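Local coordinates for uncharacterized protein BF1531 (Bacteroides fragilis, PDB 3SLR) that is of unknown function but joins an SGNH-hydrolase-like N-terminal domain to a magnesium-bound, HAD-type phosphatase domain, and may hydrolyse ester bonds, at residues A[35-40]-A[203-207]; A[123-129]-A[168-174]; A[177-181]-A[365-369]; A[328-334]-A[348-354]. Where two conformers were deposited one is given. Residues are numbered along the deposited sequence.

Contact 1: residues A[35-40]-A[203-207]; sequences LLATAI and LPIIS
Two helices of the three-layer α/β/α, SGNH-hydrolase-like domain cross here on the sheet face that carries I124 and Y126. Both segments are helical (phi near -60°, psi near -45°), on helices 34-46 and 203-217. Their local axes approach to 8.9 Å at a signed crossing angle of -55°, and the backbones come closer toward the C-terminal ends of the segments: CA atoms are 6.4 Å apart for L36 and L203 but only 4.8 Å for I40 and S207. No hydrogen bond links the segments; 297 Å² is buried, and the side-chain contacts of L35, L36, L203 and I206 are apolar.

L203 contributes the largest share. With chi1 m and chi2 t it places CD1 3.8 Å from L35 CB and CD2 3.9 Å from L36 CA. One turn later I206 (chi1 m, chi2 m) offers CG2 to L36 CD1 at 4.1 Å, a reach that L36 achieves through its t, p rotamer; the CD1 of I206 turns instead toward L173 of helix 173-180. S207 then meets the small A39, which permits the close approach: their CB atoms are 3.7 Å apart. Its hydroxyl, at chi1 p, hydrogen-bonds E43, further along the first helix. The CB of S207 lies 3.8 Å from I40 N and 3.5 Å from A39 O.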
loop_
_atom_site.group_PDB
_atom_site.type_symbol
_atom_site.label_atom_id
_atom_site.label_comp_id
_atom_site.label_asym_id
_atom_site.label_seq_id
_atom_site.Cartn_x
_atom_site.Cartn_y
_atom_site.Cartn_z
ATOM N N LEU A 35 11.315 -15.897 -7.070
ATOM C CA LEU A 35 10.150 -16.015 -6.205
ATOM C C LEU A 35 9.289 -14.761 -6.275
ATOM O O LEU A 35 8.060 -14.834 -6.242
ATOM C CB LEU A 35 10.563 -16.301 -4.764
ATOM C CG LEU A 35 11.295 -17.622 -4.551
ATOM C CD1 LEU A 35 11.429 -17.903 -3.058
ATOM C CD2 LEU A 35 10.569 -18.751 -5.247
ATOM N N LEU A 36 9.935 -13.603 -6.368
ATOM C CA LEU A 36 9.198 -12.348 -6.486
ATOM C C LEU A 36 8.380 -12.335 -7.779
ATOM O O LEU A 36 7.241 -11.866 -7.804
ATOM C CB LEU A 36 10.150 -11.150 -6.437
ATOM C CG LEU A 36 9.549 -9.742 -6.544
ATOM C CD1 LEU A 36 8.527 -9.485 -5.447
ATOM C CD2 LEU A 36 10.653 -8.692 -6.519
ATOM N N ALA A 37 8.956 -12.872 -8.849
ATOM C CA ALA A 37 8.225 -13.000 -10.118
ATOM C C ALA A 37 6.964 -13.842 -9.961
ATOM O O ALA A 37 5.874 -13.446 -10.397
ATOM C CB ALA A 37 9.123 -13.584 -11.197
ATOM N N THR A 38 7.112 -15.007 -9.336
ATOM C CA THR A 38 5.976 -15.880 -9.083
ATOM C C THR A 38 4.917 -15.167 -8.248
ATOM O O THR A 38 3.728 -15.192 -8.571
ATOM C CB THR A 38 6.419 -17.162 -8.372
ATOM O OG1 THR A 38 7.268 -17.915 -9.244
ATOM C CG2 THR A 38 5.214 -18.011 -8.011
ATOM N N ALA A 39 5.358 -14.513 -7.178
ATOM C CA ALA A 39 4.446 -13.793 -6.297
ATOM C C ALA A 39 3.687 -12.693 -7.023
ATOM O O ALA A 39 2.478 -12.569 -6.877
ATOM C CB ALA A 39 5.201 -13.222 -5.102
ATOM N N ILE A 40 4.391 -11.888 -7.808
ATOM C CA ILE A 40 3.723 -10.840 -8.588
ATOM C C ILE A 40 2.710 -11.402 -9.590
ATOM O O ILE A 40 1.593 -10.880 -9.736
ATOM C CB ILE A 40 4.741 -9.954 -9.332
ATOM C CG1 ILE A 40 5.463 -9.063 -8.318
ATOM C CG2 ILE A 40 4.035 -9.110 -10.408
ATOM C CD1 ILE A 40 6.665 -8.326 -8.862
ATOM N N LEU A 203 7.493 -11.585 0.988
ATOM C CA LEU A 203 7.191 -11.685 -0.441
ATOM C C LEU A 203 5.750 -11.306 -0.815
ATOM O O LEU A 203 5.548 -10.494 -1.712
ATOM C CB LEU A 203 7.560 -13.067 -1.002
ATOM C CG LEU A 203 9.030 -13.319 -1.344
ATOM C CD1 LEU A 203 9.288 -14.816 -1.457
ATOM C CD2 LEU A 203 9.422 -12.598 -2.635
ATOM N N PRO A 204 4.745 -11.869 -0.118
ATOM C CA PRO A 204 3.356 -11.524 -0.461
ATOM C C PRO A 204 2.998 -10.080 -0.126
ATOM O O PRO A 204 2.074 -9.534 -0.723
ATOM C CB PRO A 204 2.521 -12.455 0.422
ATOM C CG PRO A 204 3.450 -13.437 0.997
ATOM C CD PRO A 204 4.828 -12.888 0.940
ATOM N N ILE A 205 3.686 -9.478 0.843
ATOM C CA ILE A 205 3.464 -8.071 1.132
ATOM C C ILE A 205 3.900 -7.219 -0.052
ATOM O O ILE A 205 3.174 -6.337 -0.490
ATOM C CB ILE A 205 4.221 -7.610 2.396
ATOM C CG1 ILE A 205 3.639 -8.307 3.632
ATOM C CG2 ILE A 205 4.149 -6.099 2.516
ATOM C CD1 ILE A 205 4.482 -8.144 4.908
ATOM N N ILE A 206 5.082 -7.497 -0.582
ATOM C CA ILE A 206 5.583 -6.732 -1.712
ATOM C C ILE A 206 4.774 -6.986 -3.002
ATOM O O ILE A 206 4.497 -6.051 -3.752
ATOM C CB ILE A 206 7.096 -6.972 -1.943
ATOM C CG1 ILE A 206 7.898 -6.547 -0.708
ATOM C CG2 ILE A 206 7.569 -6.234 -3.190
ATOM C CD1 ILE A 206 7.382 -5.287 -0.049
ATOM N N SER A 207 4.376 -8.227 -3.257
ATOM C CA SER A 207 3.580 -8.487 -4.454
ATOM C C SER A 207 2.241 -7.757 -4.373
ATOM O O SER A 207 1.768 -7.199 -5.363
ATOM C CB SER A 207 3.381 -9.994 -4.716
ATOM O OG SER A 207 2.798 -10.668 -3.612
#

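Contact 2: residues A[123-129]-A[168-174]; sequences VIYYNYP and FFICNLA
Strands 123-126 and 168-171 pair in parallel, with V123 opposite F168, I124 opposite F169, Y125 opposite I170 and Y126 opposite C171 (CA-CA 4.8 to 4.9 Å, local axes at 32°). Y125 supplies both its polar backbone atoms: Y125 N donates to F169 O (2.8 Å) and Y125 O accepts C171 N (2.9 Å). F169 N reaches V123 O at 2.8 Å, N127 N reaches C171 O at 3.3 Å, and I124 turns its backbone bonds to T80 and I82 of the neighbouring strand. C171 O also takes L173 N at 2.8 Å, closing an inverse gamma turn centred on N172. Beyond the strands, N127 (chi1 p) accepts A174 N on OD1 (2.9 Å) and donates ND2 to N172 OD1 (3.0 Å), which also N-caps the helix through G175 N. Y125 OH and Y128 OH share a 2.6 Å bond; Y126 OH bonds T210. With helix 147-164 between the strands, this is a β-α-β crossover at the edge of the flavodoxin-like SGNH-type sheet.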
loop_
_atom_site.group_PDB
_atom_site.type_symbol
_atom_site.label_atom_id
_atom_site.label_comp_id
_atom_site.label_asym_id
_atom_site.label_seq_id
_atom_site.Cartn_x
_atom_site.Cartn_y
_atom_site.Cartn_z
ATOM N N VAL A 123 6.719 2.601 -15.372
ATOM C CA VAL A 123 7.775 2.041 -14.546
ATOM C C VAL A 123 7.319 2.019 -13.102
ATOM O O VAL A 123 6.753 2.988 -12.624
ATOM C CB VAL A 123 9.069 2.875 -14.660
ATOM C CG1 VAL A 123 10.104 2.440 -13.613
ATOM C CG2 VAL A 123 9.628 2.756 -16.065
ATOM N N ILE A 124 7.515 0.886 -12.436
ATOM C CA ILE A 124 7.309 0.803 -10.996
ATOM C C ILE A 124 8.666 0.520 -10.349
ATOM O O ILE A 124 9.339 -0.459 -10.684
ATOM C CB ILE A 124 6.297 -0.290 -10.632
ATOM C CG1 ILE A 124 4.942 0.008 -11.282
ATOM C CG2 ILE A 124 6.145 -0.365 -9.119
ATOM C CD1 ILE A 124 3.969 -1.140 -11.194
ATOM N N TYR A 125 9.061 1.385 -9.423
ATOM C CA TYR A 125 10.426 1.383 -8.919
ATOM C C TYR A 125 10.400 1.316 -7.399
ATOM O O TYR A 125 9.839 2.205 -6.751
ATOM C CB TYR A 125 11.150 2.655 -9.391
ATOM C CG TYR A 125 12.651 2.648 -9.148
ATOM C CD1 TYR A 125 13.174 3.033 -7.929
ATOM C CD2 TYR A 125 13.538 2.264 -10.148
ATOM C CE1 TYR A 125 14.545 3.022 -7.697
ATOM C CE2 TYR A 125 14.911 2.252 -9.932
ATOM C CZ TYR A 125 15.405 2.628 -8.701
ATOM O OH TYR A 125 16.754 2.622 -8.480
ATOM N N TYR A 126 10.966 0.249 -6.827
ATOM C CA TYR A 126 11.044 0.134 -5.367
ATOM C C TYR A 126 12.063 1.118 -4.819
ATOM O O TYR A 126 13.202 1.125 -5.264
ATOM C CB TYR A 126 11.439 -1.290 -4.933
ATOM C CG TYR A 126 10.471 -2.356 -5.391
ATOM C CD1 TYR A 126 10.827 -3.263 -6.378
ATOM C CD2 TYR A 126 9.185 -2.441 -4.849
ATOM C CE1 TYR A 126 9.937 -4.238 -6.808
ATOM C CE2 TYR A 126 8.289 -3.412 -5.284
ATOM C CZ TYR A 126 8.672 -4.308 -6.259
ATOM O OH TYR A 126 7.781 -5.278 -6.702
ATOM N N ASN A 127 11.661 1.955 -3.866
ATOM C CA ASN A 127 12.629 2.817 -3.205
ATOM C C ASN A 127 13.398 2.034 -2.148
ATOM O O ASN A 127 13.284 0.803 -2.073
ATOM C CB ASN A 127 11.993 4.110 -2.650
ATOM C CG ASN A 127 10.961 3.855 -1.567
ATOM O OD1 ASN A 127 10.690 2.701 -1.194
ATOM N ND2 ASN A 127 10.374 4.943 -1.043
ATOM N N TYR A 128 14.177 2.738 -1.335
ATOM C CA TYR A 128 15.259 2.104 -0.573
ATOM C C TYR A 128 15.087 2.163 0.948
ATOM O O TYR A 128 15.271 3.216 1.560
ATOM C CB TYR A 128 16.597 2.766 -0.938
ATOM C CG TYR A 128 17.000 2.651 -2.399
ATOM C CD1 TYR A 128 16.604 3.604 -3.330
ATOM C CD2 TYR A 128 17.803 1.602 -2.831
ATOM C CE1 TYR A 128 16.981 3.492 -4.679
ATOM C CE2 TYR A 128 18.205 1.497 -4.148
ATOM C CZ TYR A 128 17.788 2.439 -5.068
ATOM O OH TYR A 128 18.185 2.305 -6.381
ATOM N N PRO A 129 14.758 1.023 1.582
ATOM C CA PRO A 129 14.759 1.042 3.052
ATOM C C PRO A 129 16.175 1.273 3.571
ATOM O O PRO A 129 17.140 0.720 3.027
ATOM C CB PRO A 129 14.308 -0.373 3.440
ATOM C CG PRO A 129 13.767 -0.999 2.165
ATOM C CD PRO A 129 14.447 -0.302 1.022
ATOM N N PHE A 168 6.415 7.315 -14.170
ATOM C CA PHE A 168 7.275 6.724 -13.141
ATOM C C PHE A 168 6.564 6.646 -11.797
ATOM O O PHE A 168 6.213 7.668 -11.218
ATOM C CB PHE A 168 8.551 7.552 -12.998
ATOM C CG PHE A 168 9.545 6.997 -12.010
ATOM C CD1 PHE A 168 10.355 5.930 -12.347
ATOM C CD2 PHE A 168 9.687 7.567 -10.753
ATOM C CE1 PHE A 168 11.284 5.429 -11.444
ATOM C CE2 PHE A 168 10.621 7.080 -9.849
ATOM C CZ PHE A 168 11.419 6.012 -10.193
ATOM N N PHE A 169 6.354 5.427 -11.309
ATOM C CA PHE A 169 5.732 5.215 -10.008
ATOM C C PHE A 169 6.694 4.557 -9.034
ATOM O O PHE A 169 7.369 3.575 -9.363
ATOM C CB PHE A 169 4.505 4.321 -10.152
ATOM C CG PHE A 169 3.427 4.921 -10.992
ATOM C CD1 PHE A 169 3.515 4.890 -12.379
ATOM C CD2 PHE A 169 2.314 5.499 -10.405
ATOM C CE1 PHE A 169 2.515 5.450 -13.157
ATOM C CE2 PHE A 169 1.312 6.052 -11.184
ATOM C CZ PHE A 169 1.419 6.028 -12.558
ATOM N N ILE A 170 6.744 5.090 -7.820
ATOM C CA ILE A 170 7.479 4.442 -6.756
ATOM C C ILE A 170 6.563 3.438 -6.058
ATOM O O ILE A 170 5.356 3.685 -5.902
ATOM C CB ILE A 170 7.976 5.497 -5.745
ATOM C CG1 ILE A 170 9.082 6.337 -6.402
ATOM C CG2 ILE A 170 8.473 4.821 -4.481
ATOM C CD1 ILE A 170 9.333 7.697 -5.771
ATOM N N CYS A 171 7.119 2.293 -5.685
ATOM C CA CYS A 171 6.483 1.436 -4.691
ATOM C C CYS A 171 7.264 1.642 -3.387
ATOM O O CYS A 171 8.481 1.441 -3.351
ATOM C CB CYS A 171 6.517 -0.015 -5.121
ATOM S SG CYS A 171 5.715 -1.153 -3.958
ATOM N N ASN A 172 6.561 2.051 -2.333
ATOM C CA ASN A 172 7.208 2.564 -1.117
ATOM C C ASN A 172 7.725 1.456 -0.196
ATOM O O ASN A 172 7.290 1.330 0.952
ATOM C CB ASN A 172 6.239 3.484 -0.367
ATOM C CG ASN A 172 6.925 4.305 0.719
ATOM O OD1 ASN A 172 8.151 4.330 0.822
ATOM N ND2 ASN A 172 6.130 4.992 1.526
ATOM N N LEU A 173 8.663 0.671 -0.710
ATOM C CA LEU A 173 9.307 -0.391 0.064
ATOM C C LEU A 173 9.883 0.151 1.371
ATOM O O LEU A 173 9.847 -0.524 2.405
ATOM C CB LEU A 173 10.397 -1.061 -0.790
ATOM C CG LEU A 173 11.171 -2.210 -0.149
ATOM C CD1 LEU A 173 10.220 -3.283 0.348
ATOM C CD2 LEU A 173 12.169 -2.783 -1.159
ATOM N N ALA A 174 10.384 1.382 1.335
ATOM C CA ALA A 174 10.965 2.000 2.528
ATOM C C ALA A 174 9.928 2.158 3.642
ATOM O O ALA A 174 10.184 1.793 4.793
ATOM C CB ALA A 174 11.601 3.355 2.186
#

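Contact 3: residues A[177-181]-A[365-369]; sequences SAKYG and EYLYT
K179 is the largest single contributor to this small surface contact: 79 Å² of it is covered, out of 191 Å² buried in all. It sits in the last turn of helix 173-180, and its chain is extended (chi1 to chi3 all t) before chi4 turns to p, a shape needed because the nearest CA pair, K179 and E365, is 8.8 Å apart. The ammonium NZ forms a salt bridge to OE1 of E365 at 2.8 Å, and adds a weak hydrogen bond to E365 O at 3.4 Å. E365 meets it by folding back with chi1 and chi2 both m.

The contact is an interdomain one: helix 173-180 belongs to the SGNH-like domain, whereas helix 363-368 packs through L367 on F261 and W264 of the HAD-type domain. T369 is the second major participant, with 43 Å² covered. Its CG2 lies 3.3 Å from K179 CE, and its CB 3.5 Å from Y180 OH. At chi1 p its OG1 donates to Y366 O at 2.7 Å, within its own segment. A water spans the remaining gap, 2.8 Å from Y180 OH and donating to T369 O at 2.9 Å. Helix 173-180 closes at G181, whose phi of 90° suits glycine and whose N donates to S177 O at 2.6 Å.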
loop_
_atom_site.group_PDB
_atom_site.type_symbol
_atom_site.label_atom_id
_atom_site.label_comp_id
_atom_site.label_asym_id
_atom_site.label_seq_id
_atom_site.Cartn_x
_atom_site.Cartn_y
_atom_site.Cartn_z
ATOM N N SER A 177 8.811 -1.291 4.910
ATOM C CA SER A 177 9.839 -1.884 5.755
ATOM C C SER A 177 9.962 -1.177 7.109
ATOM O O SER A 177 10.303 -1.807 8.116
ATOM C CB SER A 177 11.185 -1.879 5.028
ATOM O OG SER A 177 11.145 -2.692 3.865
ATOM N N ALA A 178 9.707 0.130 7.133
ATOM C CA ALA A 178 9.764 0.880 8.402
ATOM C C ALA A 178 8.790 0.288 9.421
ATOM O O ALA A 178 9.056 0.295 10.611
ATOM C CB ALA A 178 9.482 2.364 8.196
ATOM N N LYS A 179 7.654 -0.219 8.958
ATOM C CA LYS A 179 6.686 -0.831 9.869
ATOM C C LYS A 179 7.125 -2.214 10.352
ATOM O O LYS A 179 7.167 -2.474 11.547
ATOM C CB LYS A 179 5.299 -0.931 9.200
ATOM C CG LYS A 179 4.264 -1.672 10.052
ATOM C CD LYS A 179 2.858 -1.603 9.450
ATOM C CE LYS A 179 1.940 -2.666 10.069
ATOM N NZ LYS A 179 1.753 -2.510 11.528
ATOM N N TYR A 180 7.446 -3.109 9.418
ATOM C CA TYR A 180 7.766 -4.487 9.773
ATOM C C TYR A 180 9.193 -4.646 10.297
ATOM O O TYR A 180 9.465 -5.524 11.114
ATOM C CB TYR A 180 7.594 -5.400 8.559
ATOM C CG TYR A 180 6.158 -5.520 8.108
ATOM C CD1 TYR A 180 5.648 -4.690 7.115
ATOM C CD2 TYR A 180 5.307 -6.449 8.693
ATOM C CE1 TYR A 180 4.323 -4.799 6.709
ATOM C CE2 TYR A 180 3.986 -6.568 8.292
ATOM C CZ TYR A 180 3.502 -5.741 7.301
ATOM O OH TYR A 180 2.187 -5.866 6.907
ATOM N N GLY A 181 10.101 -3.813 9.797
ATOM C CA GLY A 181 11.503 -3.890 10.193
ATOM C C GLY A 181 12.308 -4.822 9.307
ATOM O O GLY A 181 11.818 -5.861 8.866
ATOM N N GLU A 365 -2.943 0.507 12.774
ATOM C CA GLU A 365 -1.754 -0.218 12.337
ATOM C C GLU A 365 -2.141 -1.417 11.474
ATOM O O GLU A 365 -1.447 -1.749 10.512
ATOM C CB GLU A 365 -0.906 -0.659 13.530
ATOM C CG GLU A 365 -0.110 0.478 14.198
ATOM C CD GLU A 365 1.094 0.928 13.365
ATOM O OE1 GLU A 365 1.542 0.171 12.469
ATOM O OE2 GLU A 365 1.584 2.051 13.594
ATOM N N TYR A 366 -3.258 -2.059 11.808
ATOM C CA TYR A 366 -3.766 -3.146 10.978
ATOM C C TYR A 366 -4.184 -2.650 9.583
ATOM O O TYR A 366 -3.809 -3.237 8.573
ATOM C CB TYR A 366 -4.933 -3.876 11.655
ATOM C CG TYR A 366 -5.667 -4.769 10.692
ATOM C CD1 TYR A 366 -5.093 -5.948 10.241
ATOM C CD2 TYR A 366 -6.927 -4.415 10.210
ATOM C CE1 TYR A 366 -5.757 -6.775 9.330
ATOM C CE2 TYR A 366 -7.594 -5.233 9.310
ATOM C CZ TYR A 366 -7.005 -6.406 8.881
ATOM O OH TYR A 366 -7.681 -7.206 7.979
ATOM N N LEU A 367 -4.943 -1.560 9.534
ATOM C CA LEU A 367 -5.365 -0.999 8.256
ATOM C C LEU A 367 -4.162 -0.621 7.391
ATOM O O LEU A 367 -4.195 -0.752 6.164
ATOM C CB LEU A 367 -6.296 0.193 8.460
ATOM C CG LEU A 367 -7.643 -0.145 9.100
ATOM C CD1 LEU A 367 -8.399 1.132 9.452
ATOM C CD2 LEU A 367 -8.489 -1.048 8.174
ATOM N N TYR A 368 -3.085 -0.184 8.032
ATOM C CA TYR A 368 -1.863 0.122 7.299
ATOM C C TYR A 368 -1.338 -1.076 6.507
ATOM O O TYR A 368 -0.727 -0.885 5.459
ATOM C CB TYR A 368 -0.758 0.621 8.238
ATOM C CG TYR A 368 -0.948 1.990 8.856
ATOM C CD1 TYR A 368 -1.861 2.910 8.351
ATOM C CD2 TYR A 368 -0.161 2.378 9.950
ATOM C CE1 TYR A 368 -2.016 4.179 8.951
ATOM C CE2 TYR A 368 -0.303 3.627 10.535
ATOM C CZ TYR A 368 -1.220 4.528 10.025
ATOM O OH TYR A 368 -1.352 5.773 10.628
ATOM N N THR A 369 -1.554 -2.298 7.008
ATOM C CA THR A 369 -1.038 -3.506 6.352
ATOM C C THR A 369 -1.794 -3.862 5.079
ATOM O O THR A 369 -1.325 -4.676 4.282
ATOM C CB THR A 369 -1.086 -4.763 7.279
ATOM O OG1 THR A 369 -2.436 -5.211 7.418
ATOM C CG2 THR A 369 -0.500 -4.476 8.677
HETATM O O HOH W 1 1.525 -4.984 4.346
#

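Contact 4: residues A[328-334]-A[348-354]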
loop_
_atom_site.group_PDB
_atom_site.type_symbol
_atom_site.label_atom_id
_atom_site.label_comp_id
_atom_site.label_asym_id
_atom_site.label_seq_id
_atom_site.Cartn_x
_atom_site.Cartn_y
_atom_site.Cartn_z
ATOM N N PHE A 328 -19.581 -1.490 -6.189
ATOM C CA PHE A 328 -19.391 -2.148 -4.907
ATOM C C PHE A 328 -17.918 -2.462 -4.707
ATOM O O PHE A 328 -17.404 -2.373 -3.595
ATOM C CB PHE A 328 -20.240 -3.424 -4.788
ATOM C CG PHE A 328 -21.716 -3.161 -4.631
ATOM C CD1 PHE A 328 -22.223 -2.623 -3.457
ATOM C CD2 PHE A 328 -22.595 -3.446 -5.662
ATOM C CE1 PHE A 328 -23.586 -2.370 -3.315
ATOM C CE2 PHE A 328 -23.950 -3.195 -5.531
ATOM C CZ PHE A 328 -24.452 -2.664 -4.360
ATOM N N ASP A 329 -17.236 -2.818 -5.797
ATOM C CA ASP A 329 -15.821 -3.148 -5.733
ATOM C C ASP A 329 -14.916 -1.921 -5.557
ATOM O O ASP A 329 -13.694 -2.056 -5.521
ATOM C CB ASP A 329 -15.395 -4.011 -6.928
ATOM C CG ASP A 329 -15.688 -3.359 -8.273
ATOM O OD1 ASP A 329 -16.636 -2.556 -8.384
ATOM O OD2 ASP A 329 -14.969 -3.675 -9.244
ATOM N N SER A 330 -15.513 -0.739 -5.419
ATOM C CA SER A 330 -14.745 0.457 -5.096
ATOM C C SER A 330 -14.971 0.861 -3.643
ATOM O O SER A 330 -14.558 1.946 -3.225
ATOM C CB SER A 330 -15.096 1.617 -6.029
ATOM O OG SER A 330 -16.312 2.245 -5.646
HETATM N N MSE A 331 -15.628 -0.015 -2.880
HETATM C CA MSE A 331 -16.023 0.306 -1.497
HETATM C C MSE A 331 -15.285 -0.496 -0.443
HETATM O O MSE A 331 -14.974 -1.674 -0.644
HETATM C CB MSE A 331 -17.523 0.077 -1.311
HETATM C CG MSE A 331 -18.376 1.037 -2.079
HETATM SE SE MSE A 331 -20.275 0.552 -2.025
HETATM C CE MSE A 331 -20.905 2.335 -2.463
ATOM N N VAL A 332 -15.024 0.164 0.686
ATOM C CA VAL A 332 -14.440 -0.465 1.863
ATOM C C VAL A 332 -15.415 -0.268 3.026
ATOM O O VAL A 332 -15.903 0.825 3.239
ATOM C CB VAL A 332 -13.105 0.196 2.239
ATOM C CG1 VAL A 332 -12.532 -0.431 3.497
ATOM C CG2 VAL A 332 -12.110 0.080 1.102
ATOM N N PHE A 333 -15.704 -1.334 3.760
ATOM C CA PHE A 333 -16.620 -1.266 4.895
ATOM C C PHE A 333 -15.918 -1.670 6.188
ATOM O O PHE A 333 -15.370 -2.771 6.276
ATOM C CB PHE A 333 -17.827 -2.180 4.625
ATOM C CG PHE A 333 -18.753 -2.360 5.811
ATOM C CD1 PHE A 333 -19.378 -1.272 6.399
ATOM C CD2 PHE A 333 -19.029 -3.635 6.297
ATOM C CE1 PHE A 333 -20.246 -1.445 7.471
ATOM C CE2 PHE A 333 -19.896 -3.814 7.367
ATOM C CZ PHE A 333 -20.500 -2.724 7.953
ATOM N N LEU A 334 -15.939 -0.770 7.173
ATOM C CA LEU A 334 -15.326 -1.005 8.485
ATOM C C LEU A 334 -16.367 -1.128 9.595
ATOM O O LEU A 334 -17.150 -0.207 9.829
ATOM C CB LEU A 334 -14.353 0.122 8.827
ATOM C CG LEU A 334 -13.167 0.294 7.869
ATOM C CD1 LEU A 334 -12.321 1.490 8.316
ATOM C CD2 LEU A 334 -12.329 -0.963 7.825
ATOM N N VAL A 348 -22.926 -8.911 -0.087
ATOM C CA VAL A 348 -22.575 -7.878 -1.052
ATOM C C VAL A 348 -21.172 -8.137 -1.603
ATOM O O VAL A 348 -20.219 -7.447 -1.245
ATOM C CB VAL A 348 -22.633 -6.468 -0.436
ATOM C CG1 VAL A 348 -22.739 -5.421 -1.534
ATOM C CG2 VAL A 348 -23.797 -6.344 0.548
ATOM N N PRO A 349 -21.028 -9.154 -2.468
ATOM C CA PRO A 349 -19.696 -9.444 -3.012
ATOM C C PRO A 349 -19.086 -8.214 -3.669
ATOM O O PRO A 349 -19.801 -7.436 -4.288
ATOM C CB PRO A 349 -19.974 -10.504 -4.081
ATOM C CG PRO A 349 -21.222 -11.169 -3.640
ATOM C CD PRO A 349 -22.045 -10.115 -2.931
ATOM N N GLY A 350 -17.776 -8.033 -3.523
ATOM C CA GLY A 350 -17.123 -6.891 -4.139
ATOM C C GLY A 350 -16.689 -5.870 -3.111
ATOM O O GLY A 350 -15.621 -5.264 -3.235
ATOM N N VAL A 351 -17.524 -5.658 -2.100
ATOM C CA VAL A 351 -17.151 -4.765 -1.013
ATOM C C VAL A 351 -16.010 -5.382 -0.212
ATOM O O VAL A 351 -16.061 -6.560 0.165
ATOM C CB VAL A 351 -18.354 -4.445 -0.099
ATOM C CG1 VAL A 351 -17.945 -3.492 1.005
ATOM C CG2 VAL A 351 -19.484 -3.841 -0.911
ATOM N N THR A 352 -14.968 -4.587 0.026
ATOM C CA THR A 352 -13.836 -5.018 0.836
ATOM C C THR A 352 -14.177 -4.799 2.308
ATOM O O THR A 352 -14.560 -3.709 2.705
ATOM C CB THR A 352 -12.558 -4.261 0.435
ATOM O OG1 THR A 352 -12.255 -4.579 -0.931
ATOM C CG2 THR A 352 -11.374 -4.647 1.338
ATOM N N VAL A 353 -14.073 -5.864 3.096
ATOM C CA VAL A 353 -14.446 -5.816 4.503
ATOM C C VAL A 353 -13.268 -6.258 5.378
ATOM O O VAL A 353 -13.122 -7.442 5.685
ATOM C CB VAL A 353 -15.660 -6.719 4.790
ATOM C CG1 VAL A 353 -16.146 -6.501 6.215
ATOM C CG2 VAL A 353 -16.794 -6.442 3.785
ATOM N N PRO A 354 -12.417 -5.304 5.769
ATOM C CA PRO A 354 -11.225 -5.655 6.549
ATOM C C PRO A 354 -11.559 -6.350 7.861
ATOM O O PRO A 354 -12.526 -5.986 8.532
ATOM C CB PRO A 354 -10.570 -4.301 6.802
ATOM C CG PRO A 354 -10.922 -3.517 5.586
ATOM C CD PRO A 354 -12.370 -3.912 5.298
HETATM O O HOH W 2 -14.535 -4.189 8.600
#
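The ring of F328, at chi1 m, lies with one face over V348: its CD1 is 3.4 Å from V348 CG1, while V351 CG2 comes within 3.9 Å of the same F328 CD1. The type II turn V348-V351 makes this possible. G350 in it has phi 109°, where a CB would clash with the preceding carbonyl and would also stand only 3.6 Å from both F328 CB and D329 N. V351, at chi1 t, directs CG1 to F333 CB (3.9 Å) and M331 CB (4.3 Å); the selenomethionine M331 instead carries its selenium away from the turn.

Strand 331-334 is an edge strand of the Rossmann-like parallel sheet of the HAD domain, and leads straight into D335 and the magnesium ligand D336. Segment 348-354 is hydrogen-bonded to its outer side at a single bridge, V332 with T352, through T352 N to M331 O (3.0 Å) and F333 N to T352 O (2.8 Å). F333, at chi1 t, brings CD2 to 4.1 Å from V353 CG1, and its side chain is about 8 Å from the bound magnesium ion. On the other face, V332 CG1 (chi1 t) lies 3.9 Å from P354 CD and L334 CD2 (chi1 m, chi2 t) 3.7 Å from P354 CG. A water donates to F333 O at 2.8 Å and to P354 O at 2.7 Å.

How the contacts relate
Contacts 1 and 2 lie in the SGNH-like domain, centres 14 Å apart, and touch: I206 of contact 1 packs on Y126 and L173 of contact 2. Helix 173-180 starts in contact 2 and ends in contact 3, where Y180 meets I205 of contact 1. Contact 4 belongs to the HAD-type domain, its centre 24 Å from that of contact 1 and 27 Å from that of contact 2, touching neither. L367 and Y366 of contact 3 reach L334 and P354 of contact 4. Along the chain, contact 2 falls between the segments of contact 1, contact 4 between those of contact 3, and contacts 1 and 3 interleave, so contact 3 alone of the four spans both domains.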